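PDB 3IWA: FAD-dependent pyridine nucleotide-disulphide oxidoreductase from Desulfovibrio vulgaris, which probably uses an FAD cofactor to oxidise NADH or NADPH and pass the electrons on to an acceptor such as a disulphide. Local coordinates for residues V7-V12 with L119-K124; P16-R21 with R320-N325; H30-D35 with E82-T87; E86-A91 with E102-G107; A96-I101 with R109-Y114. All blocks are in the same frame, centred on the assembly; numbering follows the deposited sequence.

Interaction 1: residues V7-V12 with L119-K124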
# COMPACT_ATOMS: atom_id res chain seq x y z
N VAL A 7 10.47 -18.03 30.97
CA VAL A 7 11.62 -17.16 31.14
C VAL A 7 11.93 -16.47 29.79
O VAL A 7 11.94 -17.10 28.76
CB VAL A 7 12.82 -17.97 31.63
CG1 VAL A 7 14.11 -17.14 31.55
CG2 VAL A 7 12.55 -18.43 33.07
N VAL A 8 12.17 -15.17 29.83
CA VAL A 8 12.46 -14.40 28.65
C VAL A 8 13.83 -13.76 28.85
O VAL A 8 14.03 -13.05 29.81
CB VAL A 8 11.38 -13.30 28.45
CG1 VAL A 8 11.75 -12.41 27.34
CG2 VAL A 8 10.06 -13.95 28.19
N ILE A 9 14.76 -14.01 27.93
CA ILE A 9 16.10 -13.45 28.01
C ILE A 9 16.31 -12.36 26.98
O ILE A 9 16.37 -12.62 25.79
CB ILE A 9 17.17 -14.49 27.76
CG1 ILE A 9 17.19 -15.51 28.87
CG2 ILE A 9 18.56 -13.83 27.65
CD1 ILE A 9 17.99 -16.68 28.52
N GLY A 10 16.48 -11.15 27.48
CA GLY A 10 16.73 -9.97 26.67
C GLY A 10 15.54 -9.06 26.83
O GLY A 10 14.39 -9.50 26.87
N ALA A 11 15.80 -7.77 26.96
CA ALA A 11 14.73 -6.78 26.89
C ALA A 11 15.03 -5.93 25.65
O ALA A 11 15.96 -5.14 25.64
CB ALA A 11 14.66 -5.92 28.17
N VAL A 12 14.26 -6.16 24.58
CA VAL A 12 14.44 -5.45 23.34
C VAL A 12 13.11 -4.70 23.17
O VAL A 12 12.66 -3.94 24.06
CB VAL A 12 14.83 -6.44 22.16
CG1 VAL A 12 16.31 -6.80 22.19
CG2 VAL A 12 14.04 -7.72 22.21
N LEU A 119 14.26 -16.45 23.70
CA LEU A 119 15.53 -15.81 23.44
C LEU A 119 15.37 -14.54 22.59
O LEU A 119 15.06 -14.59 21.43
CB LEU A 119 16.48 -16.80 22.79
CG LEU A 119 16.71 -18.12 23.58
CD1 LEU A 119 17.66 -19.03 22.87
CD2 LEU A 119 17.24 -17.81 24.98
N ALA A 120 15.54 -13.39 23.22
CA ALA A 120 15.51 -12.11 22.54
C ALA A 120 16.87 -11.48 22.70
O ALA A 120 17.02 -10.48 23.36
CB ALA A 120 14.45 -11.23 23.15
N LEU A 121 17.87 -12.11 22.10
CA LEU A 121 19.24 -11.80 22.40
C LEU A 121 19.81 -10.65 21.62
O LEU A 121 20.90 -10.21 21.93
CB LEU A 121 20.13 -13.03 22.17
CG LEU A 121 19.69 -14.31 22.86
CD1 LEU A 121 20.63 -15.41 22.49
CD2 LEU A 121 19.63 -14.12 24.35
N GLY A 122 19.11 -10.17 20.60
CA GLY A 122 19.59 -9.00 19.85
C GLY A 122 20.86 -9.30 19.05
O GLY A 122 21.20 -10.46 18.77
N SER A 123 21.57 -8.26 18.69
CA SER A 123 22.75 -8.41 17.87
C SER A 123 23.89 -7.61 18.49
O SER A 123 23.69 -6.92 19.48
CB SER A 123 22.43 -7.89 16.47
OG SER A 123 21.93 -6.57 16.57
N LYS A 124 25.08 -7.72 17.89
CA LYS A 124 26.27 -6.95 18.28
C LYS A 124 26.82 -6.29 17.03
O LYS A 124 26.75 -6.87 15.93
CB LYS A 124 27.38 -7.83 18.92
CG LYS A 124 27.34 -9.31 18.49
CD LYS A 124 28.69 -10.06 18.56
CE LYS A 124 28.53 -11.49 17.97
NZ LYS A 124 29.82 -12.25 17.76
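Ile9 and Leu119 lie abreast in a parallel sheet with their CA atoms 5.2 Å apart, and one residue further on both chains give up regular strand geometry. The backbone contact closes there: Ala120 N donates to Ile9 O at 2.8 Å with an N-H...O angle of 151°. Next to this bond, Gly10 turns its CA toward Ala120 O, 3.4 Å away, in an almost straight C-H...O contact (171°). With no side chain at Gly10, the carbonyl can come this near.

Ile9, Leu119 and Leu121 meet on one side, Ala120 and Val12 on the other. Ile9 lies alongside both leucines and points the same way as they do, sharing its two branches between them: CD1 meets Leu119 CD2 at 3.8 Å, while CG2, anti to the backbone N, is pressed to 3.5 Å against Leu121 CD2, tighter than usual carbon contact. Leu121 starts away from the first strand, and only the end of its side chain comes back to it. Ala120 CB packs on Val12 CG2 at 3.7 Å. Beyond the pair, Ile9 also touches Ala89 and Leu119 touches Ile92, both of strand 87-93. Strand 5-9, the turn at Gly10 and helix 14-25 form the strand-turn-helix unit that opens a Rossmann-like fold, consistent with the FAD-binding domain expected of this family.

Interaction 2: residues P16-R21 with R320-N325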
# COMPACT_ATOMS: atom_id res chain seq x y z
N PRO A 16 9.55 -7.91 25.99
CA PRO A 16 8.35 -7.28 26.57
C PRO A 16 7.08 -7.57 25.76
O PRO A 16 6.03 -7.86 26.34
CB PRO A 16 8.68 -5.78 26.55
CG PRO A 16 10.17 -5.73 26.59
CD PRO A 16 10.66 -6.95 25.85
N LYS A 17 7.18 -7.52 24.44
CA LYS A 17 6.00 -7.80 23.60
C LYS A 17 5.53 -9.23 23.79
O LYS A 17 4.36 -9.48 23.98
CB LYS A 17 6.30 -7.56 22.12
CG LYS A 17 5.07 -7.62 21.21
CD LYS A 17 4.09 -6.48 21.54
CE LYS A 17 2.86 -6.43 20.61
NZ LYS A 17 2.15 -5.07 20.69
N ALA A 18 6.44 -10.18 23.72
CA ALA A 18 6.08 -11.57 23.84
C ALA A 18 5.41 -11.85 25.21
O ALA A 18 4.40 -12.54 25.28
CB ALA A 18 7.27 -12.46 23.61
N ALA A 19 5.95 -11.25 26.25
CA ALA A 19 5.54 -11.52 27.60
C ALA A 19 4.17 -10.89 27.86
O ALA A 19 3.29 -11.53 28.42
CB ALA A 19 6.57 -10.98 28.58
N CYS A 20 4.00 -9.64 27.45
CA CYS A 20 2.72 -8.95 27.59
C CYS A 20 1.59 -9.64 26.83
O CYS A 20 0.47 -9.78 27.33
CB CYS A 20 2.84 -7.51 27.11
SG CYS A 20 1.25 -6.71 27.06
N ARG A 21 1.87 -10.10 25.62
CA ARG A 21 0.87 -10.85 24.86
C ARG A 21 0.58 -12.20 25.56
O ARG A 21 -0.57 -12.65 25.64
CB ARG A 21 1.38 -11.10 23.44
CG ARG A 21 0.60 -12.09 22.64
CD ARG A 21 -0.82 -11.63 22.32
NE ARG A 21 -1.48 -12.60 21.43
CZ ARG A 21 -2.77 -12.54 21.10
NH1 ARG A 21 -3.53 -11.57 21.56
NH2 ARG A 21 -3.28 -13.45 20.30
N ARG A 320 4.39 -10.86 19.09
CA ARG A 320 3.00 -11.20 19.26
C ARG A 320 2.80 -12.66 18.99
O ARG A 320 2.16 -13.33 19.76
CB ARG A 320 2.12 -10.37 18.36
CG ARG A 320 0.66 -10.58 18.63
CD ARG A 320 -0.19 -9.56 17.86
NE ARG A 320 -1.50 -9.38 18.48
CZ ARG A 320 -2.59 -10.06 18.18
NH1 ARG A 320 -3.70 -9.77 18.82
NH2 ARG A 320 -2.59 -11.01 17.26
N VAL A 321 3.36 -13.15 17.90
CA VAL A 321 3.25 -14.56 17.55
C VAL A 321 3.91 -15.40 18.63
O VAL A 321 3.35 -16.43 19.00
CB VAL A 321 3.87 -14.86 16.16
CG1 VAL A 321 4.11 -16.36 15.93
CG2 VAL A 321 2.99 -14.24 15.03
N ILE A 322 5.06 -14.97 19.18
CA ILE A 322 5.69 -15.78 20.20
C ILE A 322 4.78 -15.80 21.44
O ILE A 322 4.53 -16.84 22.02
CB ILE A 322 7.14 -15.32 20.56
CG1 ILE A 322 8.08 -15.54 19.37
CG2 ILE A 322 7.59 -16.08 21.84
CD1 ILE A 322 9.43 -14.81 19.45
N GLY A 323 4.23 -14.66 21.80
CA GLY A 323 3.26 -14.57 22.91
C GLY A 323 2.09 -15.54 22.87
O GLY A 323 1.76 -16.21 23.87
N THR A 324 1.47 -15.62 21.71
CA THR A 324 0.34 -16.48 21.42
C THR A 324 0.74 -17.95 21.45
O THR A 324 -0.00 -18.81 21.97
CB THR A 324 -0.24 -16.06 20.02
OG1 THR A 324 -0.70 -14.71 20.11
CG2 THR A 324 -1.37 -16.95 19.53
N ASN A 325 1.91 -18.26 20.89
CA ASN A 325 2.37 -19.63 20.87
C ASN A 325 2.86 -20.11 22.26
O ASN A 325 2.77 -21.28 22.52
CB ASN A 325 3.41 -19.85 19.78
CG ASN A 325 2.82 -19.68 18.40
OD1 ASN A 325 1.59 -19.69 18.28
ND2 ASN A 325 3.66 -19.54 17.34
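Arg21 leaves its helix with CG anti to the backbone N (chi1 168°), and a bend at chi2 (66°) sets its CD beside Thr324 OG1 and Arg320 CG; Arg320, on the facing helix, runs extended from CG to NE. The two guanidinium groups stack with centres 3.8 Å apart and planes 28° from parallel. The overlap is uneven: Arg320 CZ sits over the centre of the Arg21 group, but Arg21 CZ lies toward the rim of Arg320. Two like charges thus meet, NH1 of Arg21 and NH1 of Arg320 being 3.3 Å apart without a hydrogen bond. Asp458 of the second subunit probably offsets the repulsion, since it forms a salt bridge with Arg320 NH2 and a long, weak ion pair with Arg21.

The helix carrying Arg21 follows the first strand of the Rossmann-like fold, and the chain returns some 300 residues later to lay helix 314-326 against it, with axes 7.2 Å apart at closest and crossing at -38°. Gly323 makes room for this approach, Arg21 CG resting 3.6 Å from Gly323 CA. About one turn earlier on the first helix, Ala18 CB meets Ile322 CG2 at 4.0 Å.

Thr324 fixes the rotation of the Arg21 group. Its OG1 lies in the guanidinium plane and is gripped side-on by two nitrogens, Arg21 NE at 2.6 Å and Arg21 NH2 at 2.9 Å. The same hydroxyl donates to Arg320 O at 3.2 Å, coming from above the carbonyl plane, and that oxygen also receives Thr324 N.

Interaction 3: residues H30-D35 with E82-T87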
# COMPACT_ATOMS: atom_id res chain seq x y z
N HIS A 30 3.37 -17.39 35.08
CA HIS A 30 4.42 -16.53 35.62
C HIS A 30 5.48 -16.31 34.55
O HIS A 30 5.78 -17.21 33.76
CB HIS A 30 5.05 -17.15 36.87
CG HIS A 30 6.14 -16.32 37.49
ND1 HIS A 30 5.88 -15.32 38.41
CD2 HIS A 30 7.48 -16.36 37.34
CE1 HIS A 30 7.02 -14.78 38.79
NE2 HIS A 30 8.01 -15.38 38.16
N VAL A 31 6.02 -15.10 34.53
CA VAL A 31 7.07 -14.75 33.60
C VAL A 31 8.19 -14.07 34.36
O VAL A 31 7.95 -13.21 35.22
CB VAL A 31 6.61 -13.78 32.51
CG1 VAL A 31 7.81 -13.29 31.67
CG2 VAL A 31 5.56 -14.43 31.66
N THR A 32 9.42 -14.48 34.04
CA THR A 32 10.61 -13.80 34.52
C THR A 32 11.37 -13.31 33.28
O THR A 32 11.63 -14.07 32.36
CB THR A 32 11.49 -14.75 35.38
OG1 THR A 32 10.69 -15.31 36.44
CG2 THR A 32 12.68 -14.02 35.95
N MET A 33 11.72 -12.04 33.29
CA MET A 33 12.46 -11.39 32.22
C MET A 33 13.82 -11.00 32.76
O MET A 33 13.91 -10.43 33.84
CB MET A 33 11.74 -10.12 31.78
CG MET A 33 10.43 -10.34 31.04
SD MET A 33 10.01 -8.92 29.99
CE MET A 33 11.37 -8.86 28.88
N ILE A 34 14.86 -11.29 31.99
CA ILE A 34 16.22 -11.01 32.36
C ILE A 34 16.71 -10.04 31.31
O ILE A 34 16.47 -10.25 30.12
CB ILE A 34 17.07 -12.27 32.26
CG1 ILE A 34 16.66 -13.28 33.34
CG2 ILE A 34 18.52 -11.94 32.36
CD1 ILE A 34 17.07 -14.71 33.01
N ASP A 35 17.39 -8.99 31.72
CA ASP A 35 17.82 -8.01 30.76
C ASP A 35 19.09 -8.40 29.98
O ASP A 35 19.43 -7.74 28.99
CB ASP A 35 18.00 -6.66 31.42
CG ASP A 35 19.16 -6.62 32.38
OD1 ASP A 35 19.69 -7.69 32.76
OD2 ASP A 35 19.52 -5.50 32.76
N GLU A 82 8.19 -10.77 36.71
CA GLU A 82 9.40 -10.69 37.54
C GLU A 82 10.57 -10.21 36.66
O GLU A 82 11.08 -10.96 35.84
CB GLU A 82 9.69 -12.09 38.15
CG GLU A 82 10.54 -12.13 39.47
CD GLU A 82 11.19 -13.52 39.77
OE1 GLU A 82 12.31 -13.54 40.36
OE2 GLU A 82 10.60 -14.57 39.43
N ALA A 83 10.96 -8.94 36.82
CA ALA A 83 11.97 -8.31 35.95
C ALA A 83 13.32 -8.13 36.63
O ALA A 83 13.47 -7.26 37.48
CB ALA A 83 11.47 -6.97 35.45
N LEU A 84 14.31 -8.94 36.24
CA LEU A 84 15.64 -8.90 36.83
C LEU A 84 16.56 -8.08 35.94
O LEU A 84 16.92 -8.52 34.85
CB LEU A 84 16.19 -10.31 36.98
CG LEU A 84 15.32 -11.28 37.79
CD1 LEU A 84 15.82 -12.73 37.67
CD2 LEU A 84 15.27 -10.84 39.24
N VAL A 85 16.95 -6.90 36.41
CA VAL A 85 17.91 -6.07 35.69
C VAL A 85 19.36 -6.37 36.08
O VAL A 85 19.63 -7.12 37.02
CB VAL A 85 17.61 -4.55 35.88
CG1 VAL A 85 16.22 -4.23 35.30
CG2 VAL A 85 17.72 -4.13 37.35
N GLU A 86 20.29 -5.80 35.31
CA GLU A 86 21.72 -6.08 35.47
C GLU A 86 22.00 -7.56 35.77
O GLU A 86 22.83 -7.88 36.63
CB GLU A 86 22.33 -5.16 36.53
CG GLU A 86 22.20 -3.67 36.18
CD GLU A 86 23.15 -2.76 36.98
OE1 GLU A 86 24.38 -2.78 36.73
OE2 GLU A 86 22.65 -2.00 37.86
N THR A 87 21.32 -8.45 35.04
CA THR A 87 21.37 -9.90 35.24
C THR A 87 21.67 -10.59 33.93
O THR A 87 21.10 -10.23 32.91
CB THR A 87 20.02 -10.41 35.75
OG1 THR A 87 19.61 -9.63 36.88
CG2 THR A 87 20.09 -11.83 36.15
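Asp35 holds the turn that follows the neighbouring strand with both oxygens of one carboxylate. OD1 accepts Thr87 N at 2.9 Å through its syn lone pair, in a nearly straight bond (171°), and OD2 lies 2.7 Å from Glu86 N in a bond whose bent geometry makes it weak. Strand 82-84 is an edge strand of the five-stranded parallel sheet of the Rossmann-like, presumably FAD-binding domain. It runs beside strand 30-34, and four backbone bonds alternate between them, from Glu82 N to Val31 O at one end to Asp35 N to Leu84 O at the other.

The far end carries a second polar group. In the His30 conformer described, one of two deposited and so less certain, NE2 points almost in its ring plane at Glu82 OE2, 3.0 Å away, and meets the anti lone pair with the ring turned 50° from the carboxylate. Thr32 lies alongside Glu82, its OG1 3.1 Å from the same OE2, although its stronger partner is His5. Glu82 OE1 is taken by Arg110 in a salt bridge. On the face between these polar ends, Thr32 CG2 touches Leu84 CD1 at 3.8 Å.

Interaction 4: residues E86-A91 with E102-G107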
# COMPACT_ATOMS: atom_id res chain seq x y z
N GLU A 86 20.29 -5.80 35.31
CA GLU A 86 21.72 -6.08 35.47
C GLU A 86 22.00 -7.56 35.77
O GLU A 86 22.83 -7.88 36.63
CB GLU A 86 22.33 -5.16 36.53
CG GLU A 86 22.20 -3.67 36.18
CD GLU A 86 23.15 -2.76 36.98
OE1 GLU A 86 24.38 -2.78 36.73
OE2 GLU A 86 22.65 -2.00 37.86
N THR A 87 21.32 -8.45 35.04
CA THR A 87 21.37 -9.90 35.24
C THR A 87 21.67 -10.59 33.93
O THR A 87 21.10 -10.23 32.91
CB THR A 87 20.02 -10.41 35.75
OG1 THR A 87 19.61 -9.63 36.88
CG2 THR A 87 20.09 -11.83 36.15
N ARG A 88 22.54 -11.60 33.97
CA ARG A 88 22.93 -12.36 32.77
C ARG A 88 22.60 -13.82 32.86
O ARG A 88 22.85 -14.44 33.87
CB ARG A 88 24.44 -12.29 32.56
CG ARG A 88 24.90 -11.01 31.96
CD ARG A 88 26.26 -11.12 31.33
NE ARG A 88 26.19 -10.99 29.87
CZ ARG A 88 26.56 -11.93 29.00
NH1 ARG A 88 27.06 -13.09 29.42
NH2 ARG A 88 26.44 -11.69 27.70
N ALA A 89 22.07 -14.38 31.78
CA ALA A 89 21.96 -15.84 31.67
C ALA A 89 23.36 -16.32 31.32
O ALA A 89 24.02 -15.73 30.47
CB ALA A 89 20.97 -16.25 30.61
N HIS A 90 23.80 -17.36 32.01
CA HIS A 90 25.16 -17.89 31.82
C HIS A 90 25.10 -19.13 30.96
O HIS A 90 25.97 -19.33 30.12
CB HIS A 90 25.82 -18.18 33.18
CG HIS A 90 27.02 -19.08 33.11
ND1 HIS A 90 26.97 -20.41 33.49
CD2 HIS A 90 28.29 -18.85 32.70
CE1 HIS A 90 28.15 -20.96 33.30
NE2 HIS A 90 28.98 -20.04 32.83
N ALA A 91 24.07 -19.94 31.16
CA ALA A 91 23.94 -21.18 30.42
C ALA A 91 22.50 -21.63 30.40
O ALA A 91 21.75 -21.31 31.31
CB ALA A 91 24.80 -22.29 31.05
N GLU A 102 23.29 -14.84 36.65
CA GLU A 102 24.13 -14.13 37.61
C GLU A 102 23.89 -12.63 37.56
O GLU A 102 23.98 -12.01 36.51
CB GLU A 102 25.61 -14.51 37.43
CG GLU A 102 26.45 -13.62 36.54
CD GLU A 102 27.88 -14.12 36.40
OE1 GLU A 102 28.07 -15.21 35.79
OE2 GLU A 102 28.82 -13.43 36.90
N ASN A 103 23.53 -12.07 38.71
CA ASN A 103 23.49 -10.63 38.93
C ASN A 103 24.92 -10.09 38.86
O ASN A 103 25.79 -10.58 39.56
CB ASN A 103 22.87 -10.36 40.30
CG ASN A 103 22.58 -8.89 40.53
OD1 ASN A 103 23.48 -8.06 40.51
ND2 ASN A 103 21.31 -8.56 40.74
N LEU A 104 25.17 -9.11 37.99
CA LEU A 104 26.54 -8.68 37.66
C LEU A 104 27.18 -7.73 38.71
O LEU A 104 28.40 -7.55 38.73
CB LEU A 104 26.54 -8.02 36.27
CG LEU A 104 26.17 -8.92 35.08
CD1 LEU A 104 26.12 -8.10 33.82
CD2 LEU A 104 27.17 -10.06 34.91
N ARG A 105 26.35 -7.16 39.58
CA ARG A 105 26.77 -6.22 40.62
C ARG A 105 27.15 -6.94 41.92
O ARG A 105 28.23 -6.71 42.47
CB ARG A 105 25.63 -5.24 40.93
CG ARG A 105 25.61 -4.02 40.05
CD ARG A 105 24.58 -2.98 40.51
NE ARG A 105 24.83 -1.69 39.85
CZ ARG A 105 25.66 -0.75 40.29
NH1 ARG A 105 26.34 -0.91 41.44
NH2 ARG A 105 25.81 0.38 39.59
N THR A 106 26.23 -7.78 42.39
CA THR A 106 26.38 -8.53 43.63
C THR A 106 27.04 -9.90 43.44
O THR A 106 27.59 -10.48 44.38
CB THR A 106 25.01 -8.75 44.30
OG1 THR A 106 24.24 -9.66 43.52
CG2 THR A 106 24.25 -7.43 44.44
N GLY A 107 26.98 -10.45 42.23
CA GLY A 107 27.55 -11.77 41.95
C GLY A 107 26.67 -12.93 42.36
O GLY A 107 26.98 -14.08 42.06
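Arg88 and Glu102 form the hydrogen-bonded pair at the firm end of this antiparallel beta hairpin, exchanging bonds in both directions: Arg88 N to Glu102 O at 2.9 Å and Glu102 N to Arg88 O at 2.8 Å. Thr87 and Asn103 follow as a non-hydrogen-bonded pair, and the last rung is Leu104 N to Glu86 O, 3.0 Å and close to straight (175°). The buried side belongs to Thr87, whose CG2 rests 3.9 Å from Glu102 O and whose side chain also touches Ile101.

The opposite face is more open to solvent, with Leu104 exposed. Here Arg88 and Leu104 cross obliquely, and the aliphatic part of the arginine is what packs, CG lying 3.7 Å from Leu104 CD1; past a bend at chi3, its NE makes a weak bond with Ala37 O. Glu102, on the same face as Arg88, sends its carboxylate to Arg109 in a salt bridge. Also exposed, Glu86 reaches Arg105 at NE. Glu86 OE2 accepts Arg105 NE at 3.0 Å at the edge of the guanidinium, on the syn side but 29° out of the carboxylate plane, with the two flat groups almost perpendicular (87°). Arg105 also touches a crystal neighbour, so its pose may owe something to the lattice. The chain carrying it is braced from within by an Asx turn: Asn103 OD1 accepts Arg105 N at 3.1 Å.

Interaction 5: residues A96-I101 with R109-Y114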
# COMPACT_ATOMS: atom_id res chain seq x y z
N ALA A 96 17.10 -30.32 31.28
CA ALA A 96 16.62 -29.95 32.61
C ALA A 96 15.66 -28.75 32.69
O ALA A 96 15.11 -28.47 33.77
CB ALA A 96 17.83 -29.69 33.52
N HIS A 97 15.51 -28.02 31.59
CA HIS A 97 14.69 -26.79 31.54
C HIS A 97 15.08 -25.80 32.64
O HIS A 97 14.27 -25.35 33.45
CB HIS A 97 13.20 -27.14 31.59
CG HIS A 97 12.70 -27.84 30.36
ND1 HIS A 97 13.13 -29.09 29.98
CD2 HIS A 97 11.80 -27.46 29.42
CE1 HIS A 97 12.52 -29.45 28.86
NE2 HIS A 97 11.71 -28.48 28.50
N THR A 98 16.36 -25.45 32.65
CA THR A 98 16.90 -24.52 33.63
C THR A 98 17.80 -23.50 32.95
O THR A 98 18.45 -23.80 31.95
CB THR A 98 17.73 -25.26 34.74
OG1 THR A 98 18.92 -25.79 34.16
CG2 THR A 98 16.94 -26.41 35.39
N VAL A 99 17.83 -22.29 33.49
CA VAL A 99 18.75 -21.24 33.07
C VAL A 99 19.49 -20.78 34.31
O VAL A 99 18.84 -20.34 35.26
CB VAL A 99 18.03 -19.98 32.52
CG1 VAL A 99 19.05 -19.05 31.97
CG2 VAL A 99 17.00 -20.32 31.47
N GLU A 100 20.82 -20.85 34.30
CA GLU A 100 21.63 -20.29 35.40
C GLU A 100 21.87 -18.81 35.12
O GLU A 100 22.30 -18.42 34.04
CB GLU A 100 22.97 -21.02 35.56
CG GLU A 100 22.89 -22.53 35.88
CD GLU A 100 24.29 -23.18 35.99
OE1 GLU A 100 24.60 -23.76 37.05
OE2 GLU A 100 25.09 -23.11 35.03
N ILE A 101 21.58 -17.97 36.10
CA ILE A 101 21.73 -16.54 35.91
C ILE A 101 22.68 -15.98 36.96
O ILE A 101 22.87 -16.59 38.03
CB ILE A 101 20.35 -15.82 35.95
CG1 ILE A 101 19.72 -15.87 37.34
CG2 ILE A 101 19.40 -16.48 34.93
CD1 ILE A 101 18.36 -15.18 37.44
N ARG A 109 24.28 -15.81 42.29
CA ARG A 109 23.93 -16.70 41.18
C ARG A 109 22.66 -17.47 41.49
O ARG A 109 22.47 -17.91 42.62
CB ARG A 109 25.06 -17.68 40.88
CG ARG A 109 26.25 -17.05 40.18
CD ARG A 109 27.35 -18.05 39.89
NE ARG A 109 28.61 -17.34 39.63
CZ ARG A 109 29.10 -17.02 38.43
NH1 ARG A 109 28.46 -17.36 37.30
NH2 ARG A 109 30.25 -16.36 38.36
N ARG A 110 21.81 -17.65 40.49
CA ARG A 110 20.52 -18.30 40.67
C ARG A 110 20.20 -19.20 39.49
O ARG A 110 20.66 -18.96 38.38
CB ARG A 110 19.45 -17.24 40.84
CG ARG A 110 18.06 -17.79 40.99
CD ARG A 110 17.18 -16.80 41.70
NE ARG A 110 15.78 -16.93 41.32
CZ ARG A 110 14.99 -15.91 40.99
NH1 ARG A 110 15.45 -14.65 40.98
NH2 ARG A 110 13.72 -16.15 40.67
N THR A 111 19.41 -20.24 39.75
CA THR A 111 18.99 -21.20 38.74
C THR A 111 17.48 -21.11 38.59
O THR A 111 16.73 -21.51 39.49
CB THR A 111 19.40 -22.64 39.11
OG1 THR A 111 20.78 -22.83 38.81
CG2 THR A 111 18.59 -23.67 38.35
N LEU A 112 17.04 -20.53 37.47
CA LEU A 112 15.62 -20.38 37.17
C LEU A 112 15.16 -21.65 36.49
O LEU A 112 15.91 -22.22 35.71
CB LEU A 112 15.39 -19.21 36.22
CG LEU A 112 15.78 -17.80 36.65
CD1 LEU A 112 15.55 -16.84 35.49
CD2 LEU A 112 14.99 -17.37 37.91
N LYS A 113 13.93 -22.07 36.75
CA LYS A 113 13.33 -23.18 36.02
C LYS A 113 12.25 -22.67 35.05
O LYS A 113 11.56 -21.67 35.33
CB LYS A 113 12.77 -24.24 36.98
CG LYS A 113 13.11 -25.68 36.55
CD LYS A 113 12.00 -26.32 35.72
CE LYS A 113 12.37 -27.74 35.27
NZ LYS A 113 11.31 -28.33 34.38
N TYR A 114 12.12 -23.34 33.91
CA TYR A 114 11.19 -22.86 32.91
C TYR A 114 10.41 -23.98 32.28
O TYR A 114 10.89 -25.10 32.17
CB TYR A 114 11.91 -22.01 31.84
CG TYR A 114 12.81 -22.77 30.89
CD1 TYR A 114 12.29 -23.45 29.80
CD2 TYR A 114 14.18 -22.79 31.08
CE1 TYR A 114 13.13 -24.14 28.93
CE2 TYR A 114 15.01 -23.46 30.22
CZ TYR A 114 14.49 -24.13 29.15
OH TYR A 114 15.34 -24.80 28.30
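His97 and Tyr114 cross at about a right angle, and the histidine presents its CB to the ring face. CB stands over the phenol ring, 4.0 Å from the centroid and only 11° off its normal, a CH-pi contact; the rings themselves are inclined at 45°, with His97 CD2 3.6 Å from Tyr114 CE1. The imidazole nitrogens have other partners: NE2 bonds Asp288 and ND1 the carbonyl of Ala95. The Val99 and Tyr114 side chains also cross at about a right angle, Val99 CG2 lying 3.8 Å from Tyr114 CD2.

At the other end of the hairpin Ile101 and Leu112 are crossed in the same way, Ile101 CD1 lying 3.8 Å from Leu112 CG. Ile101 CG1 stands between its backbone N and carbonyl carbon (chi1 68°), which brings it alongside Arg110 CB. Five backbone bonds hold the antiparallel strands, the shortest from Ile101 N to Arg110 O at 2.7 Å. Opposite Asp93 the strand carries two residues, His97 and Thr98, a G1 beta bulge.

Side chains alternate: Val99, Ile101, Arg110 and Leu112 share one face, Thr98, Glu100, Thr111 and Lys113 the other. With the Arg110 charge met by Glu82 in a salt bridge, this implies a largely apolar face turned to the parallel sheet.

The five contacts illustrate how one Rossmann-like domain is built from layers. Interactions 1 and 3 share the parallel sheet, Gly10 N probably bonding Ile34 O at 2.8 Å. Interaction 2 lies against that sheet on the helical side, its Pro16 N 3.5 Å from Met33 CE, and reaches the second subunit. Interactions 4 and 5 share strand 98-103 and lie across the sheet from the helices: nearest atoms of interactions 2 and 5 are about 12 Å apart. Interaction 5 packs on the sheet through Ile34 CD1 and Ile101 CG2, 3.5 Å apart, and the Glu82-Arg110 salt bridge joins it to interaction 3. No FAD is present; by family analogy the turn after strand 5-9 would approach it. Residues 38-80, between the segments of interaction 3, are not modelled.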